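PDB 3GVE: YfkN protein from Bacillus subtilis subsp. subtilis, which belongs to the calcineurin-like phosphoesterase family of two-metal proteins and carries a manganese and a magnesium ion side by side in this model. Local coordinates for residues 54-59 with 152-157; 48-53 with 309-314. All coordinates share one frame; numbering follows the deposited sequence.

Overall arrangement
Both interactions involve the junction of helix 40-53 and strand 57-61, interaction 2 from the helix and interaction 1 from the turn that follows it. Interaction 1 is a buried contact: the loop entering strand 57-61, an outermost strand of the four-stranded sheet, is tied through one amide side chain to the end of strand 146-154, which belongs to the other, eight-stranded sheet. Interaction 2 is a surface contact between partly exposed residues, where helix 40-53 meets strand 300-312, the opposite edge strand of the same four-stranded sheet; its chemistry is charged, two basic side chains sharing one carboxylate. Their centres are about 16 Å apart, and they touch where Arg51 packs on Thr57 and Leu59.

Interaction 1 of 2, residues 54-59 with 152-157; sequences NPNTLL and TLIDEN
Asn56 reaches from the loop ahead of strand 57-61 to Leu153 and Ile154 at the end of strand 146-154, and it is the one side chain of 54-59 that touches 152-157. CB starts it with an apolar touch, 3.9 Å from CD2 of Leu153. With chi1 at -52°, CG stands anti to the Asn56 carbonyl carbon, which sends the amide out to Ile154. OD1 then accepts from Ile154 N at 3.0 Å along a nearly straight bond (172°), although the donor is tilted well out of the carbonyl plane; OD1 also rests 3.5 Å from Leu153 CA. On the other branch ND2 gives a hydrogen to Ile154 O at 2.9 Å, that oxygen lying close to the plane of the amide. With both backbone groups of Ile154 engaged, the amide's rotation is fixed. A water donates to OD1 at 2.7 Å, so this oxygen takes two bonds, and ND2 has a further acceptor in His11 O of strand 9-17. Within its own loop, Asn54 OD1 accepts from Asn56 N in an Asx turn. An asparagine amide standing in for a neighbouring strand's peptide thus bridges the edges of the two sheets of this calcineurin-like phosphoesterase fold.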
ATOM      1  N   ASN A  54      22.714  25.149   4.151  1.00 15.46           N
ATOM      2  CA  ASN A  54      23.124  25.444   5.529  1.00 14.62           C
ATOM      3  C   ASN A  54      24.131  24.433   6.053  1.00 14.12           C
ATOM      4  O   ASN A  54      23.805  23.262   6.150  1.00 13.88           O
ATOM      5  CB  ASN A  54      21.874  25.455   6.429  1.00 15.42           C
ATOM      6  CG  ASN A  54      22.174  25.814   7.877  1.00 15.18           C
ATOM      7  OD1 ASN A  54      23.295  26.083   8.254  1.00 15.16           O
ATOM      8  ND2 ASN A  54      21.143  25.820   8.691  1.00 16.29           N
ATOM      9  N   PRO A  55      25.318  24.835   6.435  1.00 15.31           N
ATOM     10  CA  PRO A  55      26.274  23.884   7.011  1.00 15.94           C
ATOM     11  C   PRO A  55      25.778  23.190   8.290  1.00 14.39           C
ATOM     12  O   PRO A  55      26.149  22.059   8.548  1.00 15.13           O
ATOM     13  CB  PRO A  55      27.496  24.762   7.314  1.00 18.65           C
ATOM     14  CG  PRO A  55      27.322  25.929   6.450  1.00 20.34           C
ATOM     15  CD  PRO A  55      25.875  26.193   6.363  1.00 18.30           C
ATOM     16  N   ASN A  56      24.947  23.873   9.072  1.00 13.31           N
ATOM     17  CA  ASN A  56      24.417  23.300  10.306  1.00 12.58           C
ATOM     18  C   ASN A  56      23.169  22.480  10.008  1.00 11.01           C
ATOM     19  O   ASN A  56      22.079  22.866  10.333  1.00 12.58           O
ATOM     20  CB  ASN A  56      24.059  24.396  11.327  1.00 13.39           C
ATOM     21  CG  ASN A  56      25.186  25.383  11.593  1.00 13.51           C
ATOM     22  OD1 ASN A  56      26.334  25.029  11.764  1.00 14.13           O
ATOM     23  ND2 ASN A  56      24.813  26.630  11.683  1.00 13.92           N
ATOM     24  N   THR A  57      23.350  21.339   9.370  1.00 10.01           N
ATOM     25  CA  THR A  57      22.220  20.502   8.967  1.00  9.99           C
ATOM     26  C   THR A  57      22.345  19.087   9.516  1.00 10.65           C
ATOM     27  O   THR A  57      23.371  18.419   9.373  1.00 12.87           O
ATOM     28  CB  THR A  57      22.066  20.482   7.426  1.00 12.06           C
ATOM     29  OG1 THR A  57      21.741  21.799   6.974  1.00 13.71           O
ATOM     30  CG2 THR A  57      20.949  19.545   7.004  1.00 13.90           C
ATOM     31  N   LEU A  58      21.277  18.644  10.159  1.00  9.49           N
ATOM     32  CA  LEU A  58      21.153  17.285  10.641  1.00  8.71           C
ATOM     33  C   LEU A  58      20.167  16.541   9.755  1.00  8.47           C
ATOM     34  O   LEU A  58      19.290  17.157   9.184  1.00 10.19           O
ATOM     35  CB  LEU A  58      20.639  17.295  12.081  1.00  9.76           C
ATOM     36  CG  LEU A  58      21.496  18.111  13.049  1.00 11.36           C
ATOM     37  CD1 LEU A  58      20.752  18.210  14.372  1.00 12.41           C
ATOM     38  CD2 LEU A  58      22.886  17.457  13.225  1.00 12.59           C
ATOM     39  N   LEU A  59      20.324  15.220   9.682  1.00  8.08           N
ATOM     40  CA  LEU A  59      19.474  14.363   8.870  1.00  8.04           C
ATOM     41  C   LEU A  59      19.011  13.161   9.705  1.00  7.51           C
ATOM     42  O   LEU A  59      19.799  12.427  10.250  1.00  8.40           O
ATOM     43  CB  LEU A  59      20.239  13.912   7.622  1.00  8.70           C
ATOM     44  CG  LEU A  59      19.558  12.845   6.749  1.00  9.34           C
ATOM     45  CD1 LEU A  59      18.256  13.372   6.130  1.00  9.44           C
ATOM     46  CD2 LEU A  59      20.532  12.401   5.650  1.00  9.48           C
ATOM     47  N   THR A 152      29.610  21.032  16.878  1.00 16.93           N
ATOM     48  CA  THR A 152      30.222  22.391  16.754  1.00 17.24           C
ATOM     49  C   THR A 152      29.467  23.021  15.595  1.00 17.00           C
ATOM     50  O   THR A 152      29.618  22.647  14.434  1.00 18.83           O
ATOM     51  CB  THR A 152      31.734  22.312  16.470  1.00 20.00           C
ATOM     52  OG1 THR A 152      32.412  21.614  17.494  1.00 21.59           O
ATOM     53  CG2 THR A 152      32.392  23.746  16.325  1.00 20.39           C
ATOM     54  N   LEU A 153      28.610  23.953  15.940  1.00 15.13           N
ATOM     55  CA  LEU A 153      27.782  24.623  14.974  1.00 14.35           C
ATOM     56  C   LEU A 153      28.381  25.987  14.734  1.00 13.84           C
ATOM     57  O   LEU A 153      29.159  26.495  15.528  1.00 15.64           O
ATOM     58  CB  LEU A 153      26.352  24.742  15.516  1.00 14.02           C
ATOM     59  CG  LEU A 153      25.635  23.404  15.723  1.00 15.07           C
ATOM     60  CD1 LEU A 153      24.240  23.602  16.296  1.00 15.59           C
ATOM     61  CD2 LEU A 153      25.622  22.580  14.461  1.00 16.47           C
ATOM     62  N   ILE A 154      28.041  26.587  13.608  1.00 12.98           N
ATOM     63  CA  ILE A 154      28.586  27.903  13.277  1.00 12.98           C
ATOM     64  C   ILE A 154      27.466  28.936  13.391  1.00 13.16           C
ATOM     65  O   ILE A 154      26.420  28.803  12.770  1.00 13.72           O
ATOM     66  CB  ILE A 154      29.181  27.919  11.855  1.00 14.28           C
ATOM     67  CG1 ILE A 154      30.296  26.863  11.709  1.00 15.89           C
ATOM     68  CG2 ILE A 154      29.675  29.317  11.500  1.00 15.35           C
ATOM     69  CD1 ILE A 154      31.474  27.058  12.627  1.00 17.52           C
ATOM     70  N   ASP A 155      27.679  29.966  14.198  1.00 12.64           N
ATOM     71  CA  ASP A 155      26.643  30.977  14.377  1.00 13.74           C
ATOM     72  C   ASP A 155      26.622  32.017  13.252  1.00 13.54           C
ATOM     73  O   ASP A 155      27.377  31.919  12.314  1.00 14.01           O
ATOM     74  CB  ASP A 155      26.662  31.593  15.798  1.00 14.70           C
ATOM     75  CG  ASP A 155      27.851  32.527  16.054  1.00 15.33           C
ATOM     76  OD1 ASP A 155      28.446  33.021  15.103  1.00 13.90           O
ATOM     77  OD2 ASP A 155      28.166  32.751  17.234  1.00 16.27           O
ATOM     78  N   GLU A 156      25.733  32.994  13.350  1.00 13.96           N
ATOM     79  CA  GLU A 156      25.576  33.967  12.277  1.00 15.06           C
ATOM     80  C   GLU A 156      26.757  34.938  12.158  1.00 14.18           C
ATOM     81  O   GLU A 156      26.882  35.640  11.183  1.00 15.26           O
ATOM     82  CB  GLU A 156      24.261  34.712  12.427  1.00 18.51           C
ATOM     83  CG  GLU A 156      23.084  33.795  12.208  1.00 23.23           C
ATOM     84  CD  GLU A 156      21.757  34.495  12.215  1.00 27.64           C
ATOM     85  OE1 GLU A 156      21.575  35.450  12.986  1.00 28.65           O
ATOM     86  OE2 GLU A 156      20.889  34.038  11.448  1.00 29.76           O
ATOM     87  N   ASN A 157      27.614  34.945  13.169  1.00 13.78           N
ATOM     88  CA  ASN A 157      28.854  35.718  13.143  1.00 13.33           C
ATOM     89  C   ASN A 157      30.023  34.861  12.642  1.00 12.85           C
ATOM     90  O   ASN A 157      31.158  35.310  12.586  1.00 13.59           O
ATOM     91  CB  ASN A 157      29.150  36.275  14.535  1.00 13.10           C
ATOM     92  CG  ASN A 157      28.230  37.409  14.912  1.00 13.65           C
ATOM     93  OD1 ASN A 157      27.798  38.151  14.072  1.00 13.90           O
ATOM     94  ND2 ASN A 157      27.931  37.530  16.192  1.00 14.75           N
TER
HETATM   95  O   HOH W   1      27.890  22.777  11.503  1.00 28.55           O

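Interaction 2 of 2, residues 48-53 with 309-314; sequences QKHREQ and SIESIA
Helix 40-53 lies against the four-stranded sheet of the calcineurin-like fold, and toward its C-terminal part Lys49 and His50 both reach for Glu311 on the outermost strand 300-312. Glu311 has CG anti to its own N (chi1 178°) and runs extended from there, which carries the carboxylate across to the helix. The two oxygens divide the work. OE1 accepts a hydrogen bond from His50 NE2 at 2.5 Å, a short bond that meets the oxygen nearly along its C-O axis and lies in the imidazole plane. The carboxylate thus sits at the ring's edge, its own plane almost perpendicular to the ring (86°). OE2 forms a salt bridge with Lys49 NZ at 2.8 Å, approached on the syn side and not far out of the carboxylate plane. A bend at chi3 (81°) turns the end of the lysine chain, and its CE lies 3.7 Å from OE1 as well as from OE2. The His50 side chain also packs on Leu287 and Val289 of strand 286-297, while Glu311 also touches Leu46, one turn before His50. One carboxylate thus holds two consecutive helix residues; its negative charge would probably favour a protonated His50, although the neighbouring lysine may partly offset that effect.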
ATOM      1  N   GLN A  48      20.414  16.714  -0.526  1.00 11.77           N
ATOM      2  CA  GLN A  48      21.630  17.354  -1.009  1.00 12.89           C
ATOM      3  C   GLN A  48      21.402  18.852  -1.172  1.00 12.53           C
ATOM      4  O   GLN A  48      22.210  19.654  -0.743  1.00 13.83           O
ATOM      5  CB  GLN A  48      22.082  16.753  -2.347  1.00 16.31           C
ATOM      6  CG  GLN A  48      23.425  17.328  -2.806  1.00 20.44           C
ATOM      7  CD  GLN A  48      23.942  16.711  -4.071  1.00 26.97           C
ATOM      8  OE1 GLN A  48      23.810  15.514  -4.301  1.00 29.38           O
ATOM      9  NE2 GLN A  48      24.577  17.531  -4.891  1.00 28.55           N
ATOM     10  N   LYS A  49      20.283  19.213  -1.773  1.00 13.19           N
ATOM     11  CA  LYS A  49      19.982  20.622  -1.966  1.00 14.64           C
ATOM     12  C   LYS A  49      19.927  21.393  -0.637  1.00 14.15           C
ATOM     13  O   LYS A  49      20.507  22.451  -0.501  1.00 15.48           O
ATOM     14  CB  LYS A  49      18.674  20.806  -2.721  1.00 18.14           C
ATOM     15  CG  LYS A  49      18.262  22.267  -2.792  1.00 23.87           C
ATOM     16  CD  LYS A  49      17.083  22.431  -3.665  1.00 27.85           C
ATOM     17  CE  LYS A  49      15.806  22.106  -2.940  1.00 29.70           C
ATOM     18  NZ  LYS A  49      14.675  22.749  -3.624  1.00 30.54           N
ATOM     19  N   HIS A  50      19.218  20.846   0.346  1.00 13.47           N
ATOM     20  CA  HIS A  50      19.100  21.525   1.626  1.00 13.16           C
ATOM     21  C   HIS A  50      20.431  21.585   2.373  1.00 13.47           C
ATOM     22  O   HIS A  50      20.745  22.586   2.985  1.00 14.21           O
ATOM     23  CB  HIS A  50      17.969  20.898   2.438  1.00 13.28           C
ATOM     24  CG  HIS A  50      16.625  21.341   1.985  1.00 14.64           C
ATOM     25  ND1 HIS A  50      16.014  22.470   2.481  1.00 16.50           N
ATOM     26  CD2 HIS A  50      15.796  20.844   1.043  1.00 15.25           C
ATOM     27  CE1 HIS A  50      14.859  22.637   1.872  1.00 17.33           C
ATOM     28  NE2 HIS A  50      14.702  21.665   0.992  1.00 16.67           N
ATOM     29  N   ARG A  51      21.229  20.529   2.278  1.00 13.07           N
ATOM     30  CA  ARG A  51      22.555  20.536   2.879  1.00 12.73           C
ATOM     31  C   ARG A  51      23.415  21.668   2.296  1.00 13.08           C
ATOM     32  O   ARG A  51      24.196  22.266   3.001  1.00 15.31           O
ATOM     33  CB  ARG A  51      23.256  19.180   2.719  1.00 12.10           C
ATOM     34  CG  ARG A  51      22.846  18.147   3.775  1.00 12.57           C
ATOM     35  CD  ARG A  51      23.568  16.829   3.579  1.00 13.03           C
ATOM     36  NE  ARG A  51      23.574  16.059   4.820  1.00 12.90           N
ATOM     37  CZ  ARG A  51      23.572  14.737   4.891  1.00 12.13           C
ATOM     38  NH1 ARG A  51      23.526  13.997   3.802  1.00 12.69           N
ATOM     39  NH2 ARG A  51      23.633  14.149   6.071  1.00 12.63           N
ATOM     40  N   GLU A  52      23.252  21.949   1.008  1.00 12.93           N
ATOM     41  CA  GLU A  52      24.019  23.031   0.379  1.00 13.51           C
ATOM     42  C   GLU A  52      23.612  24.404   0.896  1.00 15.25           C
ATOM     43  O   GLU A  52      24.359  25.346   0.790  1.00 16.79           O
ATOM     44  CB  GLU A  52      23.851  22.995  -1.139  1.00 13.84           C
ATOM     45  CG  GLU A  52      24.482  21.788  -1.794  1.00 15.15           C
ATOM     46  CD  GLU A  52      23.994  21.538  -3.220  1.00 17.82           C
ATOM     47  OE1 GLU A  52      23.043  22.185  -3.673  1.00 19.95           O
ATOM     48  OE2 GLU A  52      24.591  20.677  -3.849  1.00 20.16           O
ATOM     49  N   GLN A  53      22.417  24.505   1.447  1.00 15.70           N
ATOM     50  CA  GLN A  53      21.914  25.778   1.930  1.00 17.40           C
ATOM     51  C   GLN A  53      22.355  26.132   3.341  1.00 17.75           C
ATOM     52  O   GLN A  53      22.372  27.296   3.691  1.00 21.01           O
ATOM     53  CB  GLN A  53      20.405  25.801   1.846  1.00 18.82           C
ATOM     54  CG  GLN A  53      19.896  25.851   0.423  1.00 21.43           C
ATOM     55  CD  GLN A  53      18.429  25.547   0.358  1.00 26.44           C
ATOM     56  OE1 GLN A  53      17.754  25.558   1.376  1.00 29.07           O
ATOM     57  NE2 GLN A  53      17.934  25.241  -0.812  1.00 27.54           N
ATOM     58  N   SER A 309       8.327  22.766   7.624  1.00  9.67           N
ATOM     59  CA  SER A 309       7.824  22.743   6.262  1.00 10.13           C
ATOM     60  C   SER A 309       8.113  21.420   5.620  1.00  9.13           C
ATOM     61  O   SER A 309       8.932  20.622   6.150  1.00  9.01           O
ATOM     62  CB  SER A 309       8.499  23.866   5.451  1.00 12.50           C
ATOM     63  OG  SER A 309       9.869  23.767   5.369  1.00 15.13           O
ATOM     64  N   ILE A 310       7.418  21.098   4.558  1.00  9.42           N
ATOM     65  CA  ILE A 310       7.721  19.881   3.826  1.00  9.35           C
ATOM     66  C   ILE A 310       7.882  20.272   2.371  1.00  9.68           C
ATOM     67  O   ILE A 310       7.285  21.222   1.921  1.00 11.24           O
ATOM     68  CB  ILE A 310       6.642  18.799   4.000  1.00  9.84           C
ATOM     69  CG1 ILE A 310       5.247  19.367   3.672  1.00 11.22           C
ATOM     70  CG2 ILE A 310       6.665  18.235   5.434  1.00 10.46           C
ATOM     71  CD1 ILE A 310       4.141  18.327   3.701  1.00 11.80           C
ATOM     72  N   GLU A 311       8.698  19.528   1.646  1.00 10.11           N
ATOM     73  CA  GLU A 311       8.954  19.815   0.233  1.00 10.94           C
ATOM     74  C   GLU A 311       8.764  18.539  -0.546  1.00 10.03           C
ATOM     75  O   GLU A 311       9.296  17.519  -0.185  1.00  9.82           O
ATOM     76  CB  GLU A 311      10.377  20.344   0.056  1.00 13.79           C
ATOM     77  CG  GLU A 311      10.732  20.623  -1.401  1.00 18.71           C
ATOM     78  CD  GLU A 311      12.055  21.348  -1.583  1.00 25.31           C
ATOM     79  OE1 GLU A 311      12.969  21.212  -0.761  1.00 28.22           O
ATOM     80  OE2 GLU A 311      12.170  22.035  -2.590  1.00 28.45           O
ATOM     81  N   SER A 312       7.999  18.614  -1.623  1.00 11.17           N
ATOM     82  CA  SER A 312       7.760  17.463  -2.487  1.00 12.04           C
ATOM     83  C   SER A 312       8.928  17.168  -3.421  1.00 11.27           C
ATOM     84  O   SER A 312       9.612  18.062  -3.860  1.00 12.57           O
ATOM     85  CB  SER A 312       6.519  17.712  -3.359  1.00 13.65           C
ATOM     86  OG  SER A 312       6.708  18.842  -4.186  1.00 15.90           O
ATOM     87  N   ILE A 313       9.129  15.893  -3.739  1.00 11.29           N
ATOM     88  CA  ILE A 313      10.075  15.537  -4.799  1.00 12.25           C
ATOM     89  C   ILE A 313       9.478  15.908  -6.152  1.00 13.64           C
ATOM     90  O   ILE A 313      10.194  16.242  -7.071  1.00 14.90           O
ATOM     91  CB  ILE A 313      10.510  14.051  -4.783  1.00 11.43           C
ATOM     92  CG1 ILE A 313       9.323  13.099  -4.905  1.00 11.72           C
ATOM     93  CG2 ILE A 313      11.324  13.769  -3.527  1.00 11.89           C
ATOM     94  CD1 ILE A 313       9.711  11.643  -5.153  1.00 13.05           C
ATOM     95  N   ALA A 314       8.156  15.880  -6.237  1.00 13.23           N
ATOM     96  CA  ALA A 314       7.464  16.330  -7.445  1.00 14.93           C
ATOM     97  C   ALA A 314       7.761  17.789  -7.727  1.00 16.18           C
ATOM     98  O   ALA A 314       7.561  18.656  -6.901  1.00 17.22           O
ATOM     99  CB  ALA A 314       5.984  16.117  -7.319  1.00 16.20           C
TER